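Local atomic coordinates of carbohydrate binding module (Ruminococcus flavefaciens, PDB entry 4V1K), a protein that probably binds plant cell-wall polysaccharides as a non-catalytic carbohydrate binding module of the family 9 glycoside hydrolase Cel9A, part of the bacterial cellulosome. Residues I35-I41 with S99-Q105; V46-A50 with F122-V128. All blocks are in the same frame, centred on the assembly; numbering follows the deposited sequence. Where two conformers were deposited one is given.

Contact 1 of 2, residues I35-I41 with S99-Q105; sequences ISSSEKI and SSIIQTQ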
loop_
_atom_site.group_PDB
_atom_site.type_symbol
_atom_site.label_atom_id
_atom_site.label_comp_id
_atom_site.label_asym_id
_atom_site.label_seq_id
_atom_site.Cartn_x
_atom_site.Cartn_y
_atom_site.Cartn_z
ATOM N N ILE A 35 10.215 -2.605 -10.798
ATOM C CA ILE A 35 10.747 -1.248 -10.634
ATOM C C ILE A 35 12.275 -1.200 -10.562
ATOM O O ILE A 35 12.896 -2.047 -9.908
ATOM C CB ILE A 35 10.083 -0.524 -9.415
ATOM C CG1 ILE A 35 10.517 0.935 -9.315
ATOM C CG2 ILE A 35 10.350 -1.232 -8.102
ATOM C CD1 ILE A 35 9.646 1.759 -8.394
ATOM N N SER A 36 12.864 -0.208 -11.236
ATOM C CA SER A 36 14.299 0.055 -11.170
ATOM C C SER A 36 14.630 0.985 -9.989
ATOM O O SER A 36 13.829 1.838 -9.591
ATOM C CB SER A 36 14.770 0.745 -12.477
ATOM O OG SER A 36 16.076 1.302 -12.356
ATOM N N SER A 37 15.828 0.854 -9.456
ATOM C CA SER A 37 16.256 1.716 -8.357
ATOM C C SER A 37 16.515 3.164 -8.830
ATOM O O SER A 37 16.677 4.049 -8.016
ATOM C CB SER A 37 17.483 1.120 -7.671
ATOM O OG SER A 37 18.583 1.063 -8.552
ATOM N N SER A 38 16.521 3.412 -10.137
ATOM C CA SER A 38 16.617 4.802 -10.661
ATOM C C SER A 38 15.309 5.588 -10.524
ATOM O O SER A 38 15.301 6.805 -10.619
ATOM C CB SER A 38 17.036 4.803 -12.133
ATOM O OG SER A 38 16.035 4.239 -12.963
ATOM N N GLU A 39 14.214 4.879 -10.274
ATOM C CA GLU A 39 12.875 5.468 -10.321
ATOM C C GLU A 39 12.404 5.970 -8.933
ATOM O O GLU A 39 12.730 5.367 -7.938
ATOM C CB GLU A 39 11.916 4.467 -10.999
ATOM C CG GLU A 39 12.349 4.230 -12.447
ATOM C CD GLU A 39 11.624 3.153 -13.176
ATOM O OE1 GLU A 39 11.458 2.031 -12.638
ATOM O OE2 GLU A 39 11.276 3.422 -14.333
ATOM N N LYS A 40 11.686 7.111 -8.902
ATOM C CA LYS A 40 11.154 7.735 -7.670
ATOM C C LYS A 40 9.634 7.561 -7.598
ATOM O O LYS A 40 8.936 7.998 -8.516
ATOM C CB LYS A 40 11.475 9.234 -7.708
ATOM C CG LYS A 40 11.303 10.016 -6.409
ATOM C CD LYS A 40 12.606 10.125 -5.608
ATOM C CE LYS A 40 12.963 11.570 -5.250
ATOM N NZ LYS A 40 12.211 12.158 -4.101
ATOM N N ILE A 41 9.132 6.938 -6.537
ATOM C CA ILE A 41 7.697 6.674 -6.363
ATOM C C ILE A 41 7.052 7.936 -5.763
ATOM O O ILE A 41 7.460 8.407 -4.689
ATOM C CB ILE A 41 7.461 5.444 -5.466
ATOM C CG1 ILE A 41 8.066 4.177 -6.103
ATOM C CG2 ILE A 41 5.959 5.260 -5.184
ATOM C CD1 ILE A 41 8.220 3.037 -5.125
ATOM N N SER A 99 10.137 9.207 -0.383
ATOM C CA SER A 99 10.383 8.709 -1.741
ATOM C C SER A 99 11.887 8.668 -2.068
ATOM O O SER A 99 12.348 7.764 -2.776
ATOM C CB SER A 99 9.590 9.501 -2.789
ATOM O OG SER A 99 9.991 10.842 -2.837
ATOM N N SER A 100 12.665 9.608 -1.515
ATOM C CA SER A 100 14.086 9.643 -1.824
ATOM C C SER A 100 14.892 8.475 -1.220
ATOM O O SER A 100 16.006 8.222 -1.676
ATOM C CB SER A 100 14.682 10.994 -1.432
ATOM O OG SER A 100 14.830 11.024 -0.058
ATOM N N ILE A 101 14.323 7.756 -0.240
ATOM C CA ILE A 101 15.041 6.680 0.452
ATOM C C ILE A 101 14.306 5.335 0.429
ATOM O O ILE A 101 14.760 4.379 1.075
ATOM C CB ILE A 101 15.409 7.053 1.907
ATOM C CG1 ILE A 101 14.162 7.413 2.696
ATOM C CG2 ILE A 101 16.476 8.154 1.925
ATOM C CD1 ILE A 101 14.360 7.547 4.190
ATOM N N ILE A 102 13.242 5.213 -0.360
ATOM C CA ILE A 102 12.605 3.880 -0.508
ATOM C C ILE A 102 13.631 2.833 -0.992
ATOM O O ILE A 102 14.399 3.085 -1.971
ATOM C CB ILE A 102 11.352 3.920 -1.416
ATOM C CG1 ILE A 102 10.213 4.643 -0.679
ATOM C CG2 ILE A 102 10.903 2.526 -1.852
ATOM C CD1 ILE A 102 8.954 4.908 -1.488
ATOM N N GLN A 103 13.573 1.657 -0.345
ATOM C CA GLN A 103 14.444 0.548 -0.705
ATOM C C GLN A 103 13.641 -0.464 -1.515
ATOM O O GLN A 103 12.824 -1.208 -0.982
ATOM C CB GLN A 103 15.037 -0.118 0.554
ATOM C CG GLN A 103 15.844 -1.377 0.253
ATOM C CD GLN A 103 17.047 -1.109 -0.626
ATOM O OE1 GLN A 103 16.899 -0.879 -1.823
ATOM N NE2 GLN A 103 18.263 -1.195 -0.046
ATOM N N THR A 104 13.852 -0.462 -2.833
ATOM C CA THR A 104 13.204 -1.446 -3.713
ATOM C C THR A 104 13.983 -2.749 -3.886
ATOM O O THR A 104 13.441 -3.748 -4.415
ATOM C CB THR A 104 12.952 -0.865 -5.127
ATOM O OG1 THR A 104 14.185 -0.498 -5.753
ATOM C CG2 THR A 104 12.037 0.335 -5.054
ATOM N N GLN A 105 15.229 -2.759 -3.430
ATOM C CA GLN A 105 16.130 -3.905 -3.599
ATOM C C GLN A 105 16.187 -4.781 -2.344
ATOM O O GLN A 105 15.708 -4.395 -1.261
ATOM C CB GLN A 105 17.544 -3.388 -3.879
ATOM C CG GLN A 105 17.635 -2.376 -5.028
ATOM C CD GLN A 105 19.059 -2.027 -5.395
ATOM O OE1 GLN A 105 19.844 -2.892 -5.737
ATOM N NE2 GLN A 105 19.395 -0.746 -5.331
HETATM O O HOH W 1 14.838 -2.201 -7.832
HETATM O O HOH W 2 13.057 4.133 -4.709
HETATM O O HOH W 3 10.988 6.032 -4.493
#
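This is a loop-to-loop contact, burying 406 Å², in which direct packing of Ile-41, Thr-104 and Ser-99 is supplemented by water bridges. At one end of the probable beta-sandwich, residues 35-41 run into strand 41-49 and residues 99-105 lead from helix 96-99 toward strand 109-114. The backbones approach at Ile-41/Ser-99 (CA-CA 5.7 Å) and Ser-37/Thr-104 (CA-CA 6.4 Å). One direct hydrogen bond crosses, from Lys-40 NZ to Ser-99 OG at 2.9 Å. Three waters lie in the gap. Water 3 accepts from Ile-41 N (2.9 Å) and donates to Ser-99 O (2.8 Å), while water 1 lies 2.8 Å from both Ile-35 O and Thr-104 OG1. Between them, water 2 is 3.2 Å from Ile-102 O; its approach to Glu-39 O (3.5 Å) is weak. Ile-41 CD1 meets Ile-102 CD1 at 4.2 Å, and Ile-35 CG2 meets Thr-104 CG2 at 3.8 Å. A type I turn, Ser-36 to Glu-39, shapes the first loop, closed by Glu-39 N to Ser-36 O (3.1 Å); Glu-39 OE1 accepts from Ser-36 N at 3.0 Å. Ile-35 and Ile-41 touch Leu-131 of strand 121-131, whereas Ile-102 packs on Thr-63 of strand 55-64, so the contact spans the two sheets.

Contact 2 of 2, residues V46-A50 with F122-V128; sequences VNISA and FTIDSVV
A classic beta bulge interrupts this antiparallel strand pair, the central pairing of the four-stranded sheet ordered 5-15, 121-131, 41-49, 87-93. The axes of 46-49 and 122-128 approach to 4.7 Å, with their N-to-C directions 144° apart. Val-46/Val-127 and Ile-48/Ile-124 are non-hydrogen-bonded pairs (CA-CA 4.7 Å each); Asn-47/Ser-126 and Ser-49/Thr-123 are hydrogen-bonded pairs. Ser-49 N donates to Thr-123 O (3.0 Å) and Thr-123 N to Ser-49 O (2.8 Å), while Asn-47 N donates to Ser-126 O (2.9 Å). Asp-125 is the extra residue. Its phi/psi of -79/-41 kinks the strand, so that Asp-125 N reaches Asn-47 O at 2.8 Å and Ser-126 N makes only a weak bond to the same oxygen at 3.4 Å.

The apolar face, carrying Val-46, Ile-48, Ile-124 and Val-127, turns toward the second antiparallel sheet, consistent with a beta-sandwich module. Val-46 (t) sits between two neighbours: CG1 is 4.0 Å from Ile-124 CG2, and CG2 is 4.4 Å from Val-127 CG1. Ile-48 (chi1 p) puts its CG2 into the hollow between Phe-122 and Ile-124, 3.9 Å from Phe-122 CD2 and 4.3 Å from Ile-124 CG1. The Phe-122 ring (chi1 68°, chi2 -84°) also packs on Ile-117 of that second sheet, which Ile-48 touches too.

The other face is polar. Asn-47 (m) gives ND2 to Ser-126 OG (p) at 2.8 Å, while its OD1 bonds Thr-89 OG1 on strand 87-93. The bulge brings the Asp-125 (m) carboxylate over the strand pair, where Ser-49 OG (p) donates to Asp-125 OD2 at 2.7 Å.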
loop_
_atom_site.group_PDB
_atom_site.type_symbol
_atom_site.label_atom_id
_atom_site.label_comp_id
_atom_site.label_asym_id
_atom_site.label_seq_id
_atom_site.Cartn_x
_atom_site.Cartn_y
_atom_site.Cartn_z
ATOM N N VAL A 46 -4.100 1.531 -4.015
ATOM C CA VAL A 46 -4.583 0.180 -3.741
ATOM C C VAL A 46 -6.065 0.147 -4.168
ATOM O O VAL A 46 -6.913 0.857 -3.605
ATOM C CB VAL A 46 -4.397 -0.207 -2.279
ATOM C CG1 VAL A 46 -4.943 -1.613 -2.038
ATOM C CG2 VAL A 46 -2.898 -0.121 -1.903
ATOM N N ASN A 47 -6.360 -0.694 -5.157
ATOM C CA ASN A 47 -7.716 -0.851 -5.704
ATOM C C ASN A 47 -8.371 -2.055 -5.064
ATOM O O ASN A 47 -7.848 -3.183 -5.162
ATOM C CB ASN A 47 -7.664 -0.962 -7.225
ATOM C CG ASN A 47 -7.107 0.290 -7.850
ATOM O OD1 ASN A 47 -7.706 1.355 -7.749
ATOM N ND2 ASN A 47 -5.945 0.183 -8.456
ATOM N N ILE A 48 -9.504 -1.809 -4.414
ATOM C CA ILE A 48 -10.190 -2.872 -3.684
ATOM C C ILE A 48 -11.635 -3.021 -4.116
ATOM O O ILE A 48 -12.238 -2.075 -4.631
ATOM C CB ILE A 48 -10.120 -2.679 -2.145
ATOM C CG1 ILE A 48 -10.876 -1.433 -1.675
ATOM C CG2 ILE A 48 -8.693 -2.629 -1.651
ATOM C CD1 ILE A 48 -11.037 -1.326 -0.161
ATOM N N SER A 49 -12.183 -4.208 -3.878
ATOM C CA SER A 49 -13.575 -4.502 -4.179
ATOM C C SER A 49 -14.179 -5.461 -3.171
ATOM O O SER A 49 -13.460 -6.158 -2.431
ATOM C CB SER A 49 -13.698 -5.012 -5.619
ATOM O OG SER A 49 -13.144 -6.296 -5.793
ATOM N N ALA A 50 -15.501 -5.505 -3.134
ATOM C CA ALA A 50 -16.217 -6.301 -2.160
ATOM C C ALA A 50 -17.567 -6.691 -2.753
ATOM O O ALA A 50 -17.924 -6.264 -3.873
ATOM C CB ALA A 50 -16.392 -5.503 -0.874
ATOM N N PHE A 122 -12.891 -8.140 1.843
ATOM C CA PHE A 122 -12.631 -7.433 0.578
ATOM C C PHE A 122 -11.467 -8.073 -0.152
ATOM O O PHE A 122 -10.711 -8.858 0.425
ATOM C CB PHE A 122 -12.376 -5.935 0.834
ATOM C CG PHE A 122 -11.090 -5.646 1.583
ATOM C CD1 PHE A 122 -11.060 -5.710 2.967
ATOM C CD2 PHE A 122 -9.935 -5.286 0.928
ATOM C CE1 PHE A 122 -9.911 -5.452 3.671
ATOM C CE2 PHE A 122 -8.762 -5.021 1.635
ATOM C CZ PHE A 122 -8.751 -5.099 3.010
ATOM N N THR A 123 -11.338 -7.737 -1.427
ATOM C CA THR A 123 -10.216 -8.199 -2.259
ATOM C C THR A 123 -9.350 -7.035 -2.712
ATOM O O THR A 123 -9.867 -5.972 -3.130
ATOM C CB THR A 123 -10.733 -8.976 -3.498
ATOM O OG1 THR A 123 -11.531 -10.093 -3.073
ATOM C CG2 THR A 123 -9.569 -9.521 -4.334
ATOM N N ILE A 124 -8.036 -7.218 -2.578
ATOM C CA ILE A 124 -7.048 -6.303 -3.182
ATOM C C ILE A 124 -6.880 -6.743 -4.632
ATOM O O ILE A 124 -6.192 -7.766 -4.947
ATOM C CB ILE A 124 -5.691 -6.316 -2.413
ATOM C CG1 ILE A 124 -5.915 -5.853 -0.967
ATOM C CG2 ILE A 124 -4.639 -5.433 -3.103
ATOM C CD1 ILE A 124 -4.684 -6.021 -0.081
ATOM N N ASP A 125 -7.512 -5.983 -5.521
ATOM C CA ASP A 125 -7.477 -6.311 -6.941
ATOM C C ASP A 125 -6.183 -5.891 -7.630
ATOM O O ASP A 125 -5.665 -6.631 -8.493
ATOM C CB ASP A 125 -8.665 -5.686 -7.654
ATOM C CG ASP A 125 -10.010 -6.236 -7.162
ATOM O OD1 ASP A 125 -10.171 -7.464 -7.017
ATOM O OD2 ASP A 125 -10.919 -5.419 -6.955
ATOM N N SER A 126 -5.682 -4.706 -7.285
ATOM C CA SER A 126 -4.412 -4.248 -7.810
ATOM C C SER A 126 -3.707 -3.265 -6.871
ATOM O O SER A 126 -4.356 -2.640 -6.032
ATOM C CB SER A 126 -4.593 -3.636 -9.202
ATOM O OG SER A 126 -5.431 -2.504 -9.198
ATOM N N VAL A 127 -2.382 -3.177 -7.029
ATOM C CA VAL A 127 -1.559 -2.174 -6.370
ATOM C C VAL A 127 -0.769 -1.485 -7.493
ATOM O O VAL A 127 -0.183 -2.157 -8.348
ATOM C CB VAL A 127 -0.624 -2.762 -5.294
ATOM C CG1 VAL A 127 0.160 -1.633 -4.623
ATOM C CG2 VAL A 127 -1.407 -3.591 -4.276
ATOM N N VAL A 128 -0.788 -0.148 -7.488
ATOM C CA VAL A 128 -0.193 0.685 -8.528
ATOM C C VAL A 128 0.843 1.632 -7.934
ATOM O O VAL A 128 0.564 2.301 -6.947
ATOM C CB VAL A 128 -1.268 1.509 -9.278
ATOM C CG1 VAL A 128 -0.659 2.290 -10.429
ATOM C CG2 VAL A 128 -2.341 0.586 -9.839
#

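In the fold
Strands 41-49 and 121-131 connect the two contacts. Residues 35-41 run into the first of these strands, whose later part carries most of 46-50; from 122-128 the second strand continues to Leu-131, where it reaches contact 1. Along the chain the segments alternate. In space the centres are 23 Å apart, on opposite sides of the chain's centre, and the nearest atoms are about 6 Å apart without touching. Neither contact touches a bound ligand: Gln-105's side chain is about 11 Å from a calcium ion, and that of Phe-122 about 13 Å from a 2-hydroxy butane-1,4-diol molecule.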